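Local atomic coordinates of peptidoglycan glycosyltransferase (Burkholderia ambifaria, PDB entry 5UY7), a protein that belongs to the penicillin-binding proteins and is modelled here over its transpeptidase-type domain, which has the fold shared with serine beta-lactamases. Residues V228-G233 / A399-G404; Q392-Y397 / V493-V498. All coordinates share one frame; numbering follows the deposited sequence.

Contact 1: residues V228-G233 / A399-G404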
ATOM      1  N   VAL A 228       2.369  10.935  -4.661  1.00 13.14           N
ATOM      2  CA  VAL A 228       3.763  11.199  -4.323  1.00 13.48           C
ATOM      3  C   VAL A 228       4.620  10.971  -5.561  1.00 16.10           C
ATOM      4  O   VAL A 228       4.485   9.944  -6.237  1.00 16.15           O
ATOM      5  CB  VAL A 228       4.247  10.294  -3.174  1.00 14.58           C
ATOM      6  CG1 VAL A 228       5.709  10.606  -2.850  1.00 17.65           C
ATOM      7  CG2 VAL A 228       3.370  10.482  -1.929  1.00 16.32           C
ATOM      8  N   ASP A 229       5.523  11.908  -5.836  1.00 14.31           N
ATOM      9  CA  ASP A 229       6.529  11.712  -6.876  1.00 15.05           C
ATOM     10  C   ASP A 229       7.599  10.736  -6.388  1.00 17.24           C
ATOM     11  O   ASP A 229       8.289  11.002  -5.399  1.00 19.76           O
ATOM     12  CB  ASP A 229       7.151  13.059  -7.251  1.00 16.18           C
ATOM     13  CG  ASP A 229       8.217  12.934  -8.326  1.00 24.91           C
ATOM     14  OD1 ASP A 229       7.897  12.484  -9.438  1.00 27.04           O
ATOM     15  OD2 ASP A 229       9.380  13.298  -8.069  1.00 31.35           O
ATOM     16  N   VAL A 230       7.749   9.612  -7.098  1.00 16.49           N
ATOM     17  CA  VAL A 230       8.669   8.554  -6.669  1.00 19.20           C
ATOM     18  C   VAL A 230      10.113   9.047  -6.647  1.00 21.26           C
ATOM     19  O   VAL A 230      10.889   8.697  -5.748  1.00 23.88           O
ATOM     20  CB  VAL A 230       8.503   7.321  -7.581  1.00 17.19           C
ATOM     21  CG1 VAL A 230       9.585   6.288  -7.314  1.00 22.19           C
ATOM     22  CG2 VAL A 230       7.130   6.714  -7.363  1.00 19.86           C
ATOM     23  N   ARG A 231      10.501   9.855  -7.636  1.00 18.66           N
ATOM     24  CA  ARG A 231      11.908  10.222  -7.785  1.00 22.72           C
ATOM     25  C   ARG A 231      12.382  11.150  -6.671  1.00 23.69           C
ATOM     26  O   ARG A 231      13.559  11.105  -6.287  1.00 27.90           O
ATOM     27  CB  ARG A 231      12.141  10.882  -9.148  1.00 28.02           C
ATOM     28  CG  ARG A 231      13.585  11.325  -9.383  1.00 45.37           C
ATOM     29  CD  ARG A 231      13.801  11.887 -10.784  1.00 58.92           C
ATOM     30  NE  ARG A 231      13.082  13.143 -10.993  1.00 64.04           N
ATOM     31  CZ  ARG A 231      13.553  14.341 -10.657  1.00 62.87           C
ATOM     32  NH1 ARG A 231      14.746  14.454 -10.087  1.00 61.30           N
ATOM     33  NH2 ARG A 231      12.828  15.427 -10.889  1.00 58.15           N
ATOM     34  N   THR A 232      11.494  11.992  -6.142  1.00 20.25           N
ATOM     35  CA  THR A 232      11.878  13.040  -5.206  1.00 22.47           C
ATOM     36  C   THR A 232      11.242  12.917  -3.837  1.00 21.93           C
ATOM     37  O   THR A 232      11.719  13.571  -2.903  1.00 24.60           O
ATOM     38  CB  THR A 232      11.505  14.428  -5.755  1.00 21.60           C
ATOM     39  OG1 THR A 232      10.074  14.518  -5.886  1.00 19.63           O
ATOM     40  CG2 THR A 232      12.179  14.677  -7.106  1.00 26.94           C
ATOM     41  N   GLY A 233      10.163  12.148  -3.695  1.00 19.23           N
ATOM     42  CA  GLY A 233       9.375  12.166  -2.483  1.00 17.07           C
ATOM     43  C   GLY A 233       8.412  13.332  -2.358  1.00 18.23           C
ATOM     44  O   GLY A 233       7.684  13.406  -1.364  1.00 17.42           O
ATOM     45  N   ALA A 399       9.083   2.813  -0.998  1.00 15.86           N
ATOM     46  CA  ALA A 399      10.217   1.902  -0.895  1.00 17.87           C
ATOM     47  C   ALA A 399      10.141   0.830  -1.967  1.00 20.12           C
ATOM     48  O   ALA A 399      11.163   0.435  -2.530  1.00 18.09           O
ATOM     49  CB  ALA A 399      10.274   1.268   0.495  1.00 17.44           C
ATOM     50  N   ILE A 400       8.933   0.358  -2.276  1.00 15.33           N
ATOM     51  CA  ILE A 400       8.788  -0.644  -3.320  1.00 13.99           C
ATOM     52  C   ILE A 400       8.929   0.004  -4.687  1.00 13.79           C
ATOM     53  O   ILE A 400       9.489  -0.588  -5.612  1.00 15.88           O
ATOM     54  CB  ILE A 400       7.432  -1.362  -3.159  1.00 13.39           C
ATOM     55  CG1 ILE A 400       7.445  -2.197  -1.874  1.00 17.03           C
ATOM     56  CG2 ILE A 400       7.104  -2.226  -4.395  1.00 16.32           C
ATOM     57  CD1 ILE A 400       6.067  -2.749  -1.509  1.00 16.81           C
ATOM     58  N   ALA A 401       8.447   1.244  -4.823  1.00 14.19           N
ATOM     59  CA  ALA A 401       8.499   1.929  -6.112  1.00 14.41           C
ATOM     60  C   ALA A 401       9.915   2.341  -6.490  1.00 18.51           C
ATOM     61  O   ALA A 401      10.298   2.228  -7.659  1.00 21.14           O
ATOM     62  CB  ALA A 401       7.600   3.169  -6.080  1.00 15.57           C
ATOM     63  N   HIS A 402      10.679   2.856  -5.531  1.00 16.55           N
ATOM     64  CA  HIS A 402      11.994   3.468  -5.764  1.00 17.36           C
ATOM     65  C   HIS A 402      13.121   2.484  -5.473  1.00 22.36           C
ATOM     66  O   HIS A 402      14.032   2.761  -4.694  1.00 20.29           O
ATOM     67  CB  HIS A 402      12.126   4.730  -4.910  1.00 18.35           C
ATOM     68  CG  HIS A 402      13.304   5.599  -5.253  1.00 22.25           C
ATOM     69  ND1 HIS A 402      13.160   6.871  -5.761  1.00 27.74           N
ATOM     70  CD2 HIS A 402      14.638   5.393  -5.135  1.00 28.05           C
ATOM     71  CE1 HIS A 402      14.354   7.404  -5.957  1.00 25.47           C
ATOM     72  NE2 HIS A 402      15.267   6.529  -5.586  1.00 30.49           N
ATOM     73  N   ASP A 403      13.043   1.296  -6.080  1.00 19.55           N
ATOM     74  CA  ASP A 403      14.133   0.321  -6.065  1.00 21.69           C
ATOM     75  C   ASP A 403      14.604  -0.018  -4.651  1.00 18.09           C
ATOM     76  O   ASP A 403      15.794  -0.240  -4.409  1.00 19.89           O
ATOM     77  CB  ASP A 403      15.301   0.808  -6.916  1.00 28.96           C
ATOM     78  CG  ASP A 403      14.996   0.744  -8.396  1.00 45.78           C
ATOM     79  OD1 ASP A 403      13.891   0.276  -8.748  1.00 45.11           O
ATOM     80  OD2 ASP A 403      15.850   1.161  -9.202  1.00 54.59           O
ATOM     81  N   GLY A 404      13.665  -0.084  -3.715  1.00 15.57           N
ATOM     82  CA  GLY A 404      13.979  -0.499  -2.365  1.00 16.69           C
ATOM     83  C   GLY A 404      14.292   0.626  -1.404  1.00 16.98           C
ATOM     84  O   GLY A 404      14.394   0.373  -0.198  1.00 18.40           O
TER
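His402 and Val230 meet at the turn that follows strand 222-229. The imidazole donates from ND1 to the backbone carbonyl Val230 O, 2.9 Å away, and the N-H points at it with an angle of 156°. The oxygen lies close to the ring plane. Seen from the carbonyl, the donor stands well above the C=O plane, 46° out of it, so the bond is not aimed at a lone pair. CG of His402 is anti to the backbone N (chi1 -168°), a rotation that carries the ring past Val230 CG1 and brings the ND1 edge to the turn. Arg231 O also lies near the ring plane, 3.8 Å from His402 CE1. Because ND1 is the donor, the bond probably fixes both the ring rotation and the position of that proton.

The apolar half of the contact lies beside this bond. Val230 turns both methyls to the end of the helix. CG1 is anti to its own N and touches His402 CB at 3.8 Å. CG2 rests on Ala401 CB, also at 3.8 Å. The small alanine thus packs against the valine fork, while the histidine passes alongside it.

Within the turn, Asp229 OD2 accepts Thr232 OG1 at 2.6 Å on its anti lone pair, and the backbone bond from Gly233 N to Asp229 O, 2.8 Å, helps close the bend. Thr232 CG2 covers one face of the Arg231 guanidinium.

His402 is the first residue to leave helical geometry after helix 390-401. The contact therefore joins a helix end to the turn between the sheet strands 222-229 and 235-241. Ala401 also touches Met484 of strand 477-485, and Ile400 packs on helices 273-282 and 428-442.

Contact 2: residues Q392-Y397 / V493-V498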
ATOM      1  N   GLN A 392       1.432   7.351   6.092  1.00 19.13           N
ATOM      2  CA  GLN A 392       2.480   6.368   6.337  1.00 17.21           C
ATOM      3  C   GLN A 392       2.498   5.282   5.268  1.00 17.26           C
ATOM      4  O   GLN A 392       3.571   4.827   4.858  1.00 17.42           O
ATOM      5  CB  GLN A 392       2.303   5.740   7.716  1.00 19.66           C
ATOM      6  CG  GLN A 392       2.776   6.622   8.850  1.00 20.13           C
ATOM      7  CD  GLN A 392       2.446   6.014  10.199  1.00 20.63           C
ATOM      8  OE1 GLN A 392       1.455   5.300  10.329  1.00 21.31           O
ATOM      9  NE2 GLN A 392       3.280   6.281  11.202  1.00 22.26           N
ATOM     10  N   LEU A 393       1.323   4.838   4.817  1.00 17.98           N
ATOM     11  CA  LEU A 393       1.279   3.803   3.783  1.00 16.13           C
ATOM     12  C   LEU A 393       1.795   4.325   2.450  1.00 17.34           C
ATOM     13  O   LEU A 393       2.527   3.621   1.740  1.00 16.53           O
ATOM     14  CB  LEU A 393      -0.150   3.280   3.624  1.00 16.90           C
ATOM     15  CG  LEU A 393      -0.680   2.435   4.788  1.00 16.40           C
ATOM     16  CD1 LEU A 393      -2.151   2.100   4.533  1.00 19.95           C
ATOM     17  CD2 LEU A 393       0.152   1.159   4.959  1.00 16.10           C
ATOM     18  N   ALA A 394       1.409   5.544   2.078  1.00 15.18           N
ATOM     19  CA  ALA A 394       1.910   6.117   0.833  1.00 13.92           C
ATOM     20  C   ALA A 394       3.431   6.188   0.855  1.00 18.21           C
ATOM     21  O   ALA A 394       4.096   5.777  -0.103  1.00 15.98           O
ATOM     22  CB  ALA A 394       1.305   7.501   0.600  1.00 14.97           C
ATOM     23  N   ARG A 395       4.001   6.665   1.967  1.00 18.36           N
ATOM     24  CA  ARG A 395       5.456   6.739   2.084  0.52 16.16           C
ATOM     25  C   ARG A 395       6.083   5.353   2.028  1.00 17.26           C
ATOM     26  O   ARG A 395       7.086   5.141   1.328  1.00 17.24           O
ATOM     27  CB  ARG A 395       5.837   7.455   3.382  0.52 19.89           C
ATOM     28  CG  ARG A 395       7.331   7.479   3.660  0.52 22.55           C
ATOM     29  CD  ARG A 395       7.647   8.247   4.941  0.52 25.78           C
ATOM     30  NE  ARG A 395       6.924   7.712   6.093  0.52 24.99           N
ATOM     31  CZ  ARG A 395       6.922   8.267   7.302  0.52 34.33           C
ATOM     32  NH1 ARG A 395       7.604   9.383   7.529  0.52 33.31           N
ATOM     33  NH2 ARG A 395       6.232   7.706   8.284  0.52 41.14           N
ATOM     34  N   ALA A 396       5.505   4.394   2.756  1.00 15.33           N
ATOM     35  CA  ALA A 396       6.045   3.036   2.744  1.00 16.42           C
ATOM     36  C   ALA A 396       6.084   2.458   1.332  1.00 17.65           C
ATOM     37  O   ALA A 396       7.059   1.795   0.956  1.00 15.97           O
ATOM     38  CB  ALA A 396       5.225   2.137   3.674  1.00 16.00           C
ATOM     39  N   TYR A 397       5.048   2.714   0.520  1.00 14.29           N
ATOM     40  CA  TYR A 397       5.039   2.139  -0.826  1.00 13.56           C
ATOM     41  C   TYR A 397       6.096   2.767  -1.732  1.00 15.23           C
ATOM     42  O   TYR A 397       6.457   2.160  -2.747  1.00 13.72           O
ATOM     43  CB  TYR A 397       3.636   2.239  -1.451  1.00 14.08           C
ATOM     44  CG  TYR A 397       2.827   0.971  -1.219  1.00 11.94           C
ATOM     45  CD1 TYR A 397       2.359   0.644   0.054  1.00 12.92           C
ATOM     46  CD2 TYR A 397       2.571   0.079  -2.258  1.00 18.08           C
ATOM     47  CE1 TYR A 397       1.656  -0.536   0.287  1.00 15.45           C
ATOM     48  CE2 TYR A 397       1.857  -1.095  -2.037  1.00 18.24           C
ATOM     49  CZ  TYR A 397       1.398  -1.391  -0.763  1.00 17.86           C
ATOM     50  OH  TYR A 397       0.703  -2.570  -0.554  1.00 18.43           O
ATOM     51  N   VAL A 493       3.352   7.283  -6.672  1.00 14.31           N
ATOM     52  CA  VAL A 493       2.586   6.439  -5.770  1.00 14.30           C
ATOM     53  C   VAL A 493       1.268   7.146  -5.526  1.00 13.04           C
ATOM     54  O   VAL A 493       1.252   8.364  -5.318  1.00 15.10           O
ATOM     55  CB  VAL A 493       3.336   6.200  -4.451  1.00 14.47           C
ATOM     56  CG1 VAL A 493       2.371   5.721  -3.369  1.00 15.14           C
ATOM     57  CG2 VAL A 493       4.441   5.184  -4.676  1.00 15.49           C
ATOM     58  N   VAL A 494       0.165   6.402  -5.600  1.00 12.87           N
ATOM     59  CA  VAL A 494      -1.168   6.944  -5.355  1.00 14.11           C
ATOM     60  C   VAL A 494      -1.796   6.167  -4.214  1.00 11.78           C
ATOM     61  O   VAL A 494      -1.865   4.935  -4.261  1.00 14.59           O
ATOM     62  CB  VAL A 494      -2.058   6.866  -6.608  1.00 12.32           C
ATOM     63  CG1 VAL A 494      -3.479   7.336  -6.286  1.00 13.72           C
ATOM     64  CG2 VAL A 494      -1.453   7.707  -7.729  1.00 14.60           C
ATOM     65  N   ALA A 495      -2.292   6.889  -3.210  1.00 12.71           N
ATOM     66  CA  ALA A 495      -2.912   6.283  -2.040  1.00 13.40           C
ATOM     67  C   ALA A 495      -4.292   6.888  -1.872  1.00 15.49           C
ATOM     68  O   ALA A 495      -4.432   8.113  -1.867  1.00 17.03           O
ATOM     69  CB  ALA A 495      -2.065   6.521  -0.780  1.00 16.66           C
ATOM     70  N   VAL A 496      -5.310   6.034  -1.744  1.00 14.60           N
ATOM     71  CA  VAL A 496      -6.683   6.503  -1.600  1.00 16.45           C
ATOM     72  C   VAL A 496      -7.354   5.773  -0.445  1.00 16.60           C
ATOM     73  O   VAL A 496      -7.025   4.626  -0.119  1.00 18.73           O
ATOM     74  CB  VAL A 496      -7.504   6.319  -2.898  1.00 19.95           C
ATOM     75  CG1 VAL A 496      -6.888   7.109  -4.048  1.00 18.64           C
ATOM     76  CG2 VAL A 496      -7.626   4.841  -3.261  1.00 22.43           C
ATOM     77  N   SER A 497      -8.309   6.451   0.177  1.00 15.99           N
ATOM     78  CA  SER A 497      -9.114   5.808   1.209  1.00 18.93           C
ATOM     79  C   SER A 497     -10.509   6.408   1.194  1.00 20.32           C
ATOM     80  O   SER A 497     -10.664   7.632   1.107  1.00 22.52           O
ATOM     81  CB  SER A 497      -8.474   5.971   2.585  1.00 24.70           C
ATOM     82  OG  SER A 497      -9.064   5.078   3.504  1.00 28.20           O
ATOM     83  N   VAL A 498     -11.518   5.544   1.257  1.00 19.71           N
ATOM     84  CA  VAL A 498     -12.916   5.958   1.303  1.00 18.78           C
ATOM     85  C   VAL A 498     -13.481   5.415   2.605  1.00 20.89           C
ATOM     86  O   VAL A 498     -13.533   4.193   2.805  1.00 24.62           O
ATOM     87  CB  VAL A 498     -13.714   5.450   0.092  1.00 20.82           C
ATOM     88  CG1 VAL A 498     -15.175   5.840   0.208  1.00 22.53           C
ATOM     89  CG2 VAL A 498     -13.125   6.011  -1.204  1.00 22.42           C
TER
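Val493 opens the contact by reaching helix 390-401 with both methyls. CG1 is anti to the backbone N (chi1 162°) and sits 3.7 Å from the carbonyl oxygen Ala394 O, one turn before Tyr397. The same methyl meets Tyr397 CB at 4.2 Å. CG2 approaches the Tyr397 backbone, 4.1 Å from its O. Only the first carbon of the tyrosine side chain serves this contact. Its ring leads away, packs edge-to-face with Phe275, and its OH is hydrogen-bonded to Ile271 O.

Val494 points to the other side of the sheet, where it packs on Phe516 and Ile519 of helix 509-526. Ala495 turns back to helix 390-401. Its CB meets Ala394 CB at 3.8 Å, methyl against methyl, and these two residues have the nearest CA atoms across the contact, 5.6 Å apart. Val496 again faces helix 509-526, through Val515. Ser497 does not touch segment 392-397 but meets Leu390 earlier in the helix, and its OG is hydrogen-bonded to Ser480 OG and Arg478 NH1.

No hydrogen bond crosses between helix and strand. Their axes come within 8.2 Å and run nearly antiparallel, at 155°. The result is a buried helix-on-sheet packing made by apolar side chains and helix backbone, with a helix on each face of the antiparallel sheet, as in the penicillin-binding protein and serine beta-lactamase fold.

Overall arrangement
From the N terminus, strand 222-229 and the turn after it come first, and helix 390-401 later packs on the turn. Contact 1 closes this loop of 165 residues, which includes strand 235-241 and much of the helical part of the domain. The helix also supplies the first half of contact 2, which closes a second loop of 95 residues when strand 492-499 returns to the sheet. The segments alternate along the chain, so the two loops cross. Their centres lie 12 Å apart. Strands 222-229 and 492-499 are sheet neighbours, joined by a probable hydrogen bond from Val228 N to Val493 O, 2.9 Å. The helix packs on strand 492-499 and on the turn that ends its neighbour.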